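Local coordinates for protein hyaluronidase (Thermobaculum terrenum, PDB 5DIY) that probably removes N-acetylglucosamine from modified proteins as a family 84 glycoside hydrolase, here with its predicted catalytic proton donor replaced, at residues L269-Q274 against Q285-Q290; L235-Y240 against K306-N311; E50-P55 against E97-K102. All coordinates share one frame; numbering follows the deposited sequence.

Interaction 1 of 3, residues L269-Q274 against Q285-Q290; sequences LYTFAQ and QDSWRQ
Q274 and S287 supply the hydrogen bond that links the two helices. The Q274 side chain runs on extended beyond CG and brings NE2 to 2.6 Å from S287 OG, with an N-H...O angle of 153°. The hydroxyl oxygen lies almost in the plane of the amide, 9° out of it, so the donor is well aimed. S287 turns OG anti to its own backbone N, which holds the hydroxyl out toward the other helix.

Other polar groups gather beside this bond. Q290 NE2 comes to 2.7 Å from Q274 OE1, but the angle is too poor for a hydrogen bond, and the two amide planes are steeply inclined to each other. The same NE2 sits near the plane of the Y270 ring, at its edge, 3.2 Å from Y270 OH. Y270 and Q290 cross at about a right angle.

The backbones pack closely here. S287 OG rests 3.3 Å from T271 CA, and T271 CG2 lies beside it, 3.4 Å from S287 OG and 3.6 Å from W288 N. A serine and a threonine suit this spot because neither has bulk beyond its gamma atoms: their CA atoms come within 5.4 Å where the helix axes, 8.8 Å apart at closest, cross at 130°. An alanine in place of Q274 would remove NE2 and OE1 while keeping CB against S287 OG, and would probably leave the serine hydroxyl without this donor and open a gap beside Q290.

Helix 262-277, which follows the last barrel strand, is thus tied to helix 284-296 by one short amide-to-hydroxyl bond over a close backbone crossing. Small residues let the backbones approach, and the glutamine amide gives the buried S287 hydroxyl oxygen a donor.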
loop_
_atom_site.group_PDB
_atom_site.type_symbol
_atom_site.label_atom_id
_atom_site.label_comp_id
_atom_site.label_asym_id
_atom_site.label_seq_id
_atom_site.Cartn_x
_atom_site.Cartn_y
_atom_site.Cartn_z
ATOM N N LEU C 269 4.613 5.764 7.226
ATOM C CA LEU C 269 5.961 5.342 7.656
ATOM C C LEU C 269 6.362 5.922 9.015
ATOM O O LEU C 269 7.024 5.237 9.808
ATOM C CB LEU C 269 7.024 5.653 6.594
ATOM C CG LEU C 269 6.955 4.826 5.300
ATOM C CD1 LEU C 269 7.992 5.346 4.314
ATOM C CD2 LEU C 269 7.142 3.335 5.555
ATOM N N TYR C 270 5.957 7.163 9.288
ATOM C CA TYR C 270 6.129 7.756 10.618
ATOM C C TYR C 270 5.489 6.872 11.690
ATOM O O TYR C 270 6.108 6.586 12.710
ATOM C CB TYR C 270 5.539 9.174 10.677
ATOM C CG TYR C 270 5.808 9.919 11.969
ATOM C CD1 TYR C 270 5.050 9.671 13.115
ATOM C CD2 TYR C 270 6.818 10.881 12.049
ATOM C CE1 TYR C 270 5.294 10.345 14.298
ATOM C CE2 TYR C 270 7.064 11.568 13.232
ATOM C CZ TYR C 270 6.298 11.296 14.353
ATOM O OH TYR C 270 6.522 11.964 15.538
ATOM N N THR C 271 4.255 6.437 11.443
ATOM C CA THR C 271 3.515 5.618 12.409
ATOM C C THR C 271 4.127 4.223 12.545
ATOM O O THR C 271 4.205 3.672 13.649
ATOM C CB THR C 271 2.007 5.523 12.073
ATOM O OG1 THR C 271 1.796 4.796 10.847
ATOM C CG2 THR C 271 1.389 6.915 11.973
ATOM N N PHE C 272 4.542 3.671 11.413
ATOM C CA PHE C 272 5.301 2.421 11.355
ATOM C C PHE C 272 6.548 2.489 12.243
ATOM O O PHE C 272 6.769 1.595 13.057
ATOM C CB PHE C 272 5.629 2.120 9.886
ATOM C CG PHE C 272 6.651 1.037 9.663
ATOM C CD1 PHE C 272 6.354 -0.291 9.934
ATOM C CD2 PHE C 272 7.896 1.343 9.111
ATOM C CE1 PHE C 272 7.289 -1.301 9.700
ATOM C CE2 PHE C 272 8.836 0.341 8.871
ATOM C CZ PHE C 272 8.530 -0.986 9.164
ATOM N N ALA C 273 7.317 3.571 12.121
ATOM C CA ALA C 273 8.530 3.785 12.935
ATOM C C ALA C 273 8.251 3.900 14.437
ATOM O O ALA C 273 9.018 3.387 15.255
ATOM C CB ALA C 273 9.282 5.018 12.453
ATOM N N GLN C 274 7.163 4.579 14.799
ATOM C CA GLN C 274 6.752 4.657 16.204
ATOM C C GLN C 274 6.344 3.292 16.757
ATOM O O GLN C 274 6.688 2.971 17.895
ATOM C CB GLN C 274 5.629 5.680 16.410
ATOM C CG GLN C 274 6.090 7.125 16.235
ATOM C CD GLN C 274 5.280 8.109 17.055
ATOM O OE1 GLN C 274 5.830 8.912 17.814
ATOM N NE2 GLN C 274 3.967 8.053 16.910
ATOM N N GLN C 285 -3.941 6.044 16.256
ATOM C CA GLN C 285 -4.565 7.364 16.097
ATOM C C GLN C 285 -3.693 8.454 16.706
ATOM O O GLN C 285 -3.528 9.506 16.100
ATOM C CB GLN C 285 -5.978 7.418 16.706
ATOM C CG GLN C 285 -7.041 6.674 15.903
ATOM C CD GLN C 285 -6.930 5.164 16.015
ATOM O OE1 GLN C 285 -6.582 4.629 17.066
ATOM N NE2 GLN C 285 -7.220 4.468 14.926
ATOM N N ASP C 286 -3.154 8.202 17.902
ATOM C CA ASP C 286 -2.176 9.103 18.537
ATOM C C ASP C 286 -0.983 9.320 17.606
ATOM O O ASP C 286 -0.515 10.449 17.426
ATOM C CB ASP C 286 -1.626 8.516 19.849
ATOM C CG ASP C 286 -2.658 8.436 20.971
ATOM O OD1 ASP C 286 -3.818 8.874 20.808
ATOM O OD2 ASP C 286 -2.282 7.926 22.046
ATOM N N SER C 287 -0.491 8.222 17.032
ATOM C CA SER C 287 0.692 8.266 16.181
ATOM C C SER C 287 0.426 9.024 14.887
ATOM O O SER C 287 1.231 9.859 14.474
ATOM C CB SER C 287 1.172 6.850 15.864
ATOM O OG SER C 287 2.429 6.890 15.221
ATOM N N TRP C 288 -0.712 8.731 14.262
ATOM C CA TRP C 288 -1.107 9.390 13.019
ATOM C C TRP C 288 -1.252 10.910 13.181
ATOM O O TRP C 288 -0.852 11.659 12.291
ATOM C CB TRP C 288 -2.397 8.777 12.477
ATOM C CG TRP C 288 -2.684 9.120 11.061
ATOM C CD1 TRP C 288 -2.186 8.507 9.947
ATOM C CD2 TRP C 288 -3.556 10.153 10.599
ATOM N NE1 TRP C 288 -2.687 9.100 8.810
ATOM C CE2 TRP C 288 -3.534 10.112 9.181
ATOM C CE3 TRP C 288 -4.357 11.107 11.241
ATOM C CZ2 TRP C 288 -4.282 10.990 8.396
ATOM C CZ3 TRP C 288 -5.100 11.988 10.459
ATOM C CH2 TRP C 288 -5.058 11.916 9.046
ATOM N N ARG C 289 -1.788 11.356 14.319
ATOM C CA ARG C 289 -1.956 12.798 14.605
ATOM C C ARG C 289 -0.633 13.517 14.868
ATOM O O ARG C 289 -0.441 14.646 14.411
ATOM C CB ARG C 289 -2.908 13.017 15.788
ATOM C CG ARG C 289 -4.344 12.631 15.477
ATOM C CD ARG C 289 -5.186 12.494 16.740
ATOM N NE ARG C 289 -5.240 13.749 17.491
ATOM C CZ ARG C 289 -5.975 14.819 17.165
ATOM N NH1 ARG C 289 -6.759 14.827 16.087
ATOM N NH2 ARG C 289 -5.922 15.907 17.934
ATOM N N GLN C 290 0.270 12.877 15.607
ATOM C CA GLN C 290 1.623 13.413 15.778
ATOM C C GLN C 290 2.370 13.461 14.436
ATOM O O GLN C 290 3.087 14.428 14.158
ATOM C CB GLN C 290 2.422 12.611 16.810
ATOM C CG GLN C 290 3.674 13.334 17.290
ATOM C CD GLN C 290 4.337 12.646 18.468
ATOM O OE1 GLN C 290 4.402 13.202 19.567
ATOM N NE2 GLN C 290 4.833 11.427 18.248
#

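Interaction 2 of 3, residues L235-Y240 against K306-N311; sequences LHIGPY and KFYQSN
Y308 reaches across to I237, G238 and P239 with the CD1-CE1 side of its ring and the hydroxyl. CG stands anti to the backbone N (chi1 174°), and CB and CG themselves meet nothing of residues 235-240. At CD1 the ring touches I237 CG1 at 4.2 Å, the two side chains lying alongside and pointing opposite ways. Y308 CE1 lies 3.3 Å from G238 CA, and Y308 CZ is 3.5 Å from the same carbon. The tip, Y308 OH, is packed 3.4 Å from G238 CA. P239 CD lies 3.7 Å from Y308 OH, and a weak bond joins this hydroxyl to a water that also donates to P239 O. Glycine suits position 238 because a CB there would collide with this hydroxyl, while the proline offers its CD methylene as an apolar neighbour. Outside the two segments, the ring also meets that of W288.

Further along, L235 CD2 packs 4.0 Å from F307 CE2, the side chains crossing at about a right angle. N311 ND2 sits 3.2 Å above the centre of the F307 ring and donates to F307 O, which takes S310 N from the opposite face of its carbonyl plane. Waters do the polar bridging: one links L235 N to N311 OD1, another G238 N to N311 O, so backbone groups buried in the seam find partners.

Y308 to N311 form a type I turn, and H236 centres an inverse gamma turn. The arrangement is that of a TIM-barrel loop, here the one after strand 218-222, packed on helix 301-308 and the turn that follows.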
loop_
_atom_site.group_PDB
_atom_site.type_symbol
_atom_site.label_atom_id
_atom_site.label_comp_id
_atom_site.label_asym_id
_atom_site.label_seq_id
_atom_site.Cartn_x
_atom_site.Cartn_y
_atom_site.Cartn_z
ATOM N N LEU C 235 -5.290 5.833 -1.863
ATOM C CA LEU C 235 -4.289 6.599 -1.133
ATOM C C LEU C 235 -4.087 5.966 0.245
ATOM O O LEU C 235 -4.883 6.187 1.168
ATOM C CB LEU C 235 -4.682 8.069 -1.000
ATOM C CG LEU C 235 -3.675 8.974 -0.287
ATOM C CD1 LEU C 235 -2.354 9.027 -1.045
ATOM C CD2 LEU C 235 -4.253 10.369 -0.093
ATOM N N HIS C 236 -3.007 5.200 0.379
ATOM C CA HIS C 236 -2.698 4.501 1.629
ATOM C C HIS C 236 -1.939 5.410 2.583
ATOM O O HIS C 236 -0.723 5.256 2.777
ATOM C CB HIS C 236 -1.892 3.230 1.360
ATOM C CG HIS C 236 -2.643 2.183 0.603
ATOM N ND1 HIS C 236 -2.013 1.146 -0.049
ATOM C CD2 HIS C 236 -3.968 2.011 0.388
ATOM C CE1 HIS C 236 -2.918 0.371 -0.619
ATOM N NE2 HIS C 236 -4.113 0.877 -0.373
ATOM N N ILE C 237 -2.661 6.349 3.190
ATOM C CA ILE C 237 -2.063 7.266 4.168
ATOM C C ILE C 237 -2.430 6.955 5.620
ATOM O O ILE C 237 -1.956 7.646 6.517
ATOM C CB ILE C 237 -2.346 8.753 3.838
ATOM C CG1 ILE C 237 -3.845 9.017 3.630
ATOM C CG2 ILE C 237 -1.522 9.168 2.626
ATOM C CD1 ILE C 237 -4.234 10.476 3.760
ATOM N N GLY C 238 -3.234 5.916 5.857
ATOM C CA GLY C 238 -3.658 5.557 7.208
ATOM C C GLY C 238 -2.527 4.995 8.054
ATOM O O GLY C 238 -1.495 4.588 7.514
ATOM N N PRO C 239 -2.716 4.944 9.386
ATOM C CA PRO C 239 -1.634 4.475 10.244
ATOM C C PRO C 239 -1.322 2.997 10.064
ATOM O O PRO C 239 -2.205 2.207 9.722
ATOM C CB PRO C 239 -2.175 4.735 11.654
ATOM C CG PRO C 239 -3.644 4.556 11.503
ATOM C CD PRO C 239 -3.962 5.141 10.150
ATOM N N TYR C 240 -0.061 2.645 10.280
ATOM C CA TYR C 240 0.353 1.258 10.483
ATOM C C TYR C 240 -0.535 0.644 11.570
ATOM O O TYR C 240 -0.795 1.287 12.592
ATOM C CB TYR C 240 1.821 1.219 10.912
ATOM C CG TYR C 240 2.495 -0.125 10.787
ATOM C CD1 TYR C 240 2.685 -0.716 9.541
ATOM C CD2 TYR C 240 2.977 -0.795 11.912
ATOM C CE1 TYR C 240 3.321 -1.947 9.420
ATOM C CE2 TYR C 240 3.611 -2.026 11.798
ATOM C CZ TYR C 240 3.778 -2.592 10.556
ATOM O OH TYR C 240 4.415 -3.795 10.468
ATOM N N LYS C 306 -10.427 14.687 8.745
ATOM C CA LYS C 306 -11.644 14.605 7.932
ATOM C C LYS C 306 -11.407 13.976 6.562
ATOM O O LYS C 306 -12.188 13.145 6.122
ATOM C CB LYS C 306 -12.271 15.993 7.740
ATOM C CG LYS C 306 -13.692 15.947 7.210
ATOM C CD LYS C 306 -14.640 15.489 8.311
ATOM C CE LYS C 306 -15.927 14.946 7.762
ATOM N NZ LYS C 306 -16.691 14.258 8.838
ATOM N N PHE C 307 -10.343 14.405 5.893
ATOM C CA PHE C 307 -9.999 13.902 4.574
ATOM C C PHE C 307 -9.640 12.409 4.638
ATOM O O PHE C 307 -9.962 11.655 3.711
ATOM C CB PHE C 307 -8.843 14.728 3.992
ATOM C CG PHE C 307 -8.376 14.266 2.644
ATOM C CD1 PHE C 307 -9.193 14.407 1.525
ATOM C CD2 PHE C 307 -7.106 13.711 2.482
ATOM C CE1 PHE C 307 -8.766 13.988 0.277
ATOM C CE2 PHE C 307 -6.669 13.296 1.229
ATOM C CZ PHE C 307 -7.500 13.430 0.127
ATOM N N TYR C 308 -8.992 11.992 5.733
ATOM C CA TYR C 308 -8.611 10.587 5.918
ATOM C C TYR C 308 -9.827 9.655 6.013
ATOM O O TYR C 308 -9.738 8.503 5.593
ATOM C CB TYR C 308 -7.659 10.370 7.115
ATOM C CG TYR C 308 -7.406 8.893 7.355
ATOM C CD1 TYR C 308 -6.874 8.089 6.338
ATOM C CD2 TYR C 308 -7.772 8.276 8.556
ATOM C CE1 TYR C 308 -6.694 6.722 6.511
ATOM C CE2 TYR C 308 -7.585 6.906 8.742
ATOM C CZ TYR C 308 -7.045 6.136 7.715
ATOM O OH TYR C 308 -6.858 4.786 7.874
ATOM N N GLN C 309 -10.963 10.149 6.507
ATOM C CA GLN C 309 -12.194 9.338 6.549
ATOM C C GLN C 309 -12.653 8.811 5.175
ATOM O O GLN C 309 -13.292 7.768 5.110
ATOM C CB GLN C 309 -13.334 10.115 7.198
ATOM C CG GLN C 309 -13.162 10.371 8.682
ATOM C CD GLN C 309 -14.283 11.215 9.262
ATOM O OE1 GLN C 309 -15.012 11.895 8.534
ATOM N NE2 GLN C 309 -14.432 11.168 10.581
ATOM N N SER C 310 -12.313 9.527 4.103
ATOM C CA SER C 310 -12.590 9.107 2.723
ATOM C C SER C 310 -11.414 8.366 2.041
ATOM O O SER C 310 -11.532 7.961 0.876
ATOM C CB SER C 310 -13.009 10.335 1.886
ATOM O OG SER C 310 -14.316 10.781 2.234
ATOM N N ASN C 311 -10.301 8.170 2.757
ATOM C CA ASN C 311 -9.137 7.443 2.240
ATOM C C ASN C 311 -8.694 6.304 3.159
ATOM O O ASN C 311 -7.494 6.062 3.329
ATOM C CB ASN C 311 -7.980 8.420 2.009
ATOM C CG ASN C 311 -8.296 9.439 0.934
ATOM O OD1 ASN C 311 -8.231 9.137 -0.255
ATOM N ND2 ASN C 311 -8.654 10.649 1.349
HETATM O O HOH W 1 -8.094 6.632 -1.677
HETATM O O HOH W 2 -5.126 4.459 4.051
HETATM O O HOH W 3 -4.811 2.261 8.480
#

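Interaction 3 of 3, residues E50-P55 against E97-K102; sequences ELWREP and ETLIRK
In this TIM barrel the loop between strand 37-40 and helix 58-73 is fastened to the neighbouring helix 93-108 by K102, whose ammonium group reaches the backbone carbonyls of W52 and E54. K102 NZ lies 2.8 Å from W52 O, arriving above the carbonyl plane, and 2.7 Å from E54 O, tilted 33° from that plane. The lysine chain is bent at chi2 (52°), which turns CD toward the loop, and again at chi4, which swings NZ in between the two carbonyls. Beyond the segments NZ also donates to Y47 O and meets the Y56 ring in a cation-pi contact.

Packing around the indole completes the seam. W52 CZ3 touches L99 CB at 3.9 Å, the two side chains crossing at about a right angle, and L99 N lies in plane at the indole edge. R53 CG covers the centre of one indole face, 3.6 Å above it, and meets T98 CG2 at 3.7 Å; the guanidinium is held by E95. A water donates to both R53 O and T98 O.

Lysine suits this place because a long, flexible chain with three N-H groups can serve several carbonyls of a turning loop at once. Partial negative charge from those oxygens would probably stabilise the buried ammonium, which in turn probably restrains the turn.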
loop_
_atom_site.group_PDB
_atom_site.type_symbol
_atom_site.label_atom_id
_atom_site.label_comp_id
_atom_site.label_asym_id
_atom_site.label_seq_id
_atom_site.Cartn_x
_atom_site.Cartn_y
_atom_site.Cartn_z
ATOM N N GLU C 50 14.833 -8.400 -14.775
ATOM C CA GLU C 50 14.821 -9.103 -16.070
ATOM C C GLU C 50 16.219 -9.199 -16.652
ATOM O O GLU C 50 16.639 -10.273 -17.091
ATOM C CB GLU C 50 13.885 -8.433 -17.083
ATOM C CG GLU C 50 12.400 -8.589 -16.769
ATOM C CD GLU C 50 11.836 -7.475 -15.902
ATOM O OE1 GLU C 50 12.606 -6.802 -15.181
ATOM O OE2 GLU C 50 10.606 -7.274 -15.938
ATOM N N LEU C 51 16.935 -8.076 -16.629
ATOM C CA LEU C 51 18.332 -8.011 -17.062
ATOM C C LEU C 51 19.291 -8.084 -15.865
ATOM O O LEU C 51 20.255 -7.326 -15.783
ATOM C CB LEU C 51 18.564 -6.722 -17.873
ATOM C CG LEU C 51 17.656 -6.492 -19.093
ATOM C CD1 LEU C 51 18.161 -5.310 -19.916
ATOM C CD2 LEU C 51 17.550 -7.733 -19.969
ATOM N N TRP C 52 19.039 -9.026 -14.957
ATOM C CA TRP C 52 19.877 -9.206 -13.761
ATOM C C TRP C 52 21.336 -9.577 -14.053
ATOM O O TRP C 52 22.213 -9.295 -13.244
ATOM C CB TRP C 52 19.263 -10.241 -12.815
ATOM C CG TRP C 52 19.320 -11.672 -13.272
ATOM C CD1 TRP C 52 18.363 -12.356 -13.965
ATOM C CD2 TRP C 52 20.381 -12.599 -13.033
ATOM N NE1 TRP C 52 18.764 -13.654 -14.172
ATOM C CE2 TRP C 52 20.003 -13.828 -13.613
ATOM C CE3 TRP C 52 21.623 -12.510 -12.388
ATOM C CZ2 TRP C 52 20.817 -14.961 -13.561
ATOM C CZ3 TRP C 52 22.434 -13.637 -12.339
ATOM C CH2 TRP C 52 22.027 -14.844 -12.924
ATOM N N ARG C 53 21.581 -10.225 -15.189
ATOM C CA ARG C 53 22.943 -10.564 -15.608
ATOM C C ARG C 53 23.764 -9.350 -16.047
ATOM O O ARG C 53 24.985 -9.367 -15.926
ATOM C CB ARG C 53 22.920 -11.603 -16.728
ATOM C CG ARG C 53 22.351 -12.940 -16.291
ATOM C CD ARG C 53 22.387 -13.942 -17.428
ATOM N NE ARG C 53 21.664 -15.168 -17.099
ATOM C CZ ARG C 53 20.343 -15.331 -17.174
ATOM N NH1 ARG C 53 19.537 -14.345 -17.573
ATOM N NH2 ARG C 53 19.813 -16.506 -16.843
ATOM N N GLU C 54 23.104 -8.302 -16.540
ATOM C CA GLU C 54 23.804 -7.134 -17.092
ATOM C C GLU C 54 24.336 -6.255 -15.961
ATOM O O GLU C 54 23.567 -5.873 -15.075
ATOM C CB GLU C 54 22.874 -6.297 -17.978
ATOM C CG GLU C 54 22.153 -7.047 -19.095
ATOM C CD GLU C 54 23.090 -7.753 -20.050
ATOM O OE1 GLU C 54 24.111 -7.153 -20.444
ATOM O OE2 GLU C 54 22.795 -8.910 -20.408
ATOM N N PRO C 55 25.647 -5.935 -15.973
ATOM C CA PRO C 55 26.178 -5.046 -14.931
ATOM C C PRO C 55 25.761 -3.592 -15.140
ATOM O O PRO C 55 25.578 -3.159 -16.279
ATOM C CB PRO C 55 27.696 -5.200 -15.074
ATOM C CG PRO C 55 27.899 -5.565 -16.503
ATOM C CD PRO C 55 26.707 -6.391 -16.894
ATOM N N GLU C 97 28.727 -17.227 -11.016
ATOM C CA GLU C 97 29.799 -16.272 -11.325
ATOM C C GLU C 97 29.226 -14.950 -11.843
ATOM O O GLU C 97 29.716 -13.881 -11.484
ATOM C CB GLU C 97 30.784 -16.835 -12.363
ATOM C CG GLU C 97 31.511 -18.125 -11.987
ATOM C CD GLU C 97 32.305 -18.032 -10.698
ATOM O OE1 GLU C 97 32.860 -16.948 -10.395
ATOM O OE2 GLU C 97 32.377 -19.053 -9.978
ATOM N N THR C 98 28.191 -15.042 -12.677
ATOM C CA THR C 98 27.517 -13.868 -13.231
ATOM C C THR C 98 26.843 -13.022 -12.135
ATOM O O THR C 98 26.962 -11.796 -12.142
ATOM C CB THR C 98 26.505 -14.287 -14.322
ATOM O OG1 THR C 98 27.208 -14.952 -15.384
ATOM C CG2 THR C 98 25.741 -13.080 -14.888
ATOM N N LEU C 99 26.167 -13.671 -11.188
ATOM C CA LEU C 99 25.554 -12.956 -10.058
ATOM C C LEU C 99 26.616 -12.282 -9.186
ATOM O O LEU C 99 26.451 -11.127 -8.784
ATOM C CB LEU C 99 24.686 -13.891 -9.210
ATOM C CG LEU C 99 23.813 -13.202 -8.140
ATOM C CD1 LEU C 99 22.407 -13.779 -8.114
ATOM C CD2 LEU C 99 24.433 -13.275 -6.751
ATOM N N ILE C 100 27.713 -12.996 -8.921
ATOM C CA ILE C 100 28.827 -12.456 -8.125
ATOM C C ILE C 100 29.489 -11.264 -8.824
ATOM O O ILE C 100 29.899 -10.304 -8.164
ATOM C CB ILE C 100 29.871 -13.554 -7.773
ATOM C CG1 ILE C 100 29.257 -14.615 -6.839
ATOM C CG2 ILE C 100 31.136 -12.959 -7.154
ATOM C CD1 ILE C 100 28.978 -14.175 -5.415
ATOM N N ARG C 101 29.576 -11.323 -10.151
ATOM C CA ARG C 101 30.097 -10.210 -10.949
ATOM C C ARG C 101 29.178 -8.985 -10.836
ATOM O O ARG C 101 29.649 -7.862 -10.648
ATOM C CB ARG C 101 30.246 -10.646 -12.409
ATOM C CG ARG C 101 31.237 -9.840 -13.238
ATOM C CD ARG C 101 31.361 -10.376 -14.668
ATOM N NE ARG C 101 31.458 -11.841 -14.702
ATOM C CZ ARG C 101 30.572 -12.688 -15.240
ATOM N NH1 ARG C 101 29.467 -12.271 -15.869
ATOM N NH2 ARG C 101 30.804 -13.996 -15.156
ATOM N N LYS C 102 27.868 -9.217 -10.928
ATOM C CA LYS C 102 26.859 -8.154 -10.800
ATOM C C LYS C 102 26.944 -7.403 -9.463
ATOM O O LYS C 102 26.859 -6.170 -9.438
ATOM C CB LYS C 102 25.448 -8.742 -10.990
ATOM C CG LYS C 102 24.287 -7.766 -10.857
ATOM C CD LYS C 102 24.456 -6.539 -11.739
ATOM C CE LYS C 102 23.137 -5.804 -11.938
ATOM N NZ LYS C 102 22.212 -6.541 -12.849
HETATM O O HOH W 4 27.066 -9.566 -13.961
#

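Interactions 1 and 2 form one region, their centres 12 Å apart, with interaction 1 nested in sequence inside the loop that interaction 2 closes. W288 NE1 lies 2.8 Å from I237 O and T271 OG1, which also bonds to P268 O, lies 2.9 Å from Y240 N, both probable hydrogen bonds; F272 and Y240 meet edge-to-face. Interaction 3 is separate, its centre 39 and 40 Å from theirs, with no atoms closer than about 22 Å to either. Its W52 side chain comes within about 11 Å of that of K43 and about 12 Å of that of D119, both residues that bind N-acetylglucosamine, without touching them; interactions 1 and 2 lie away from the site.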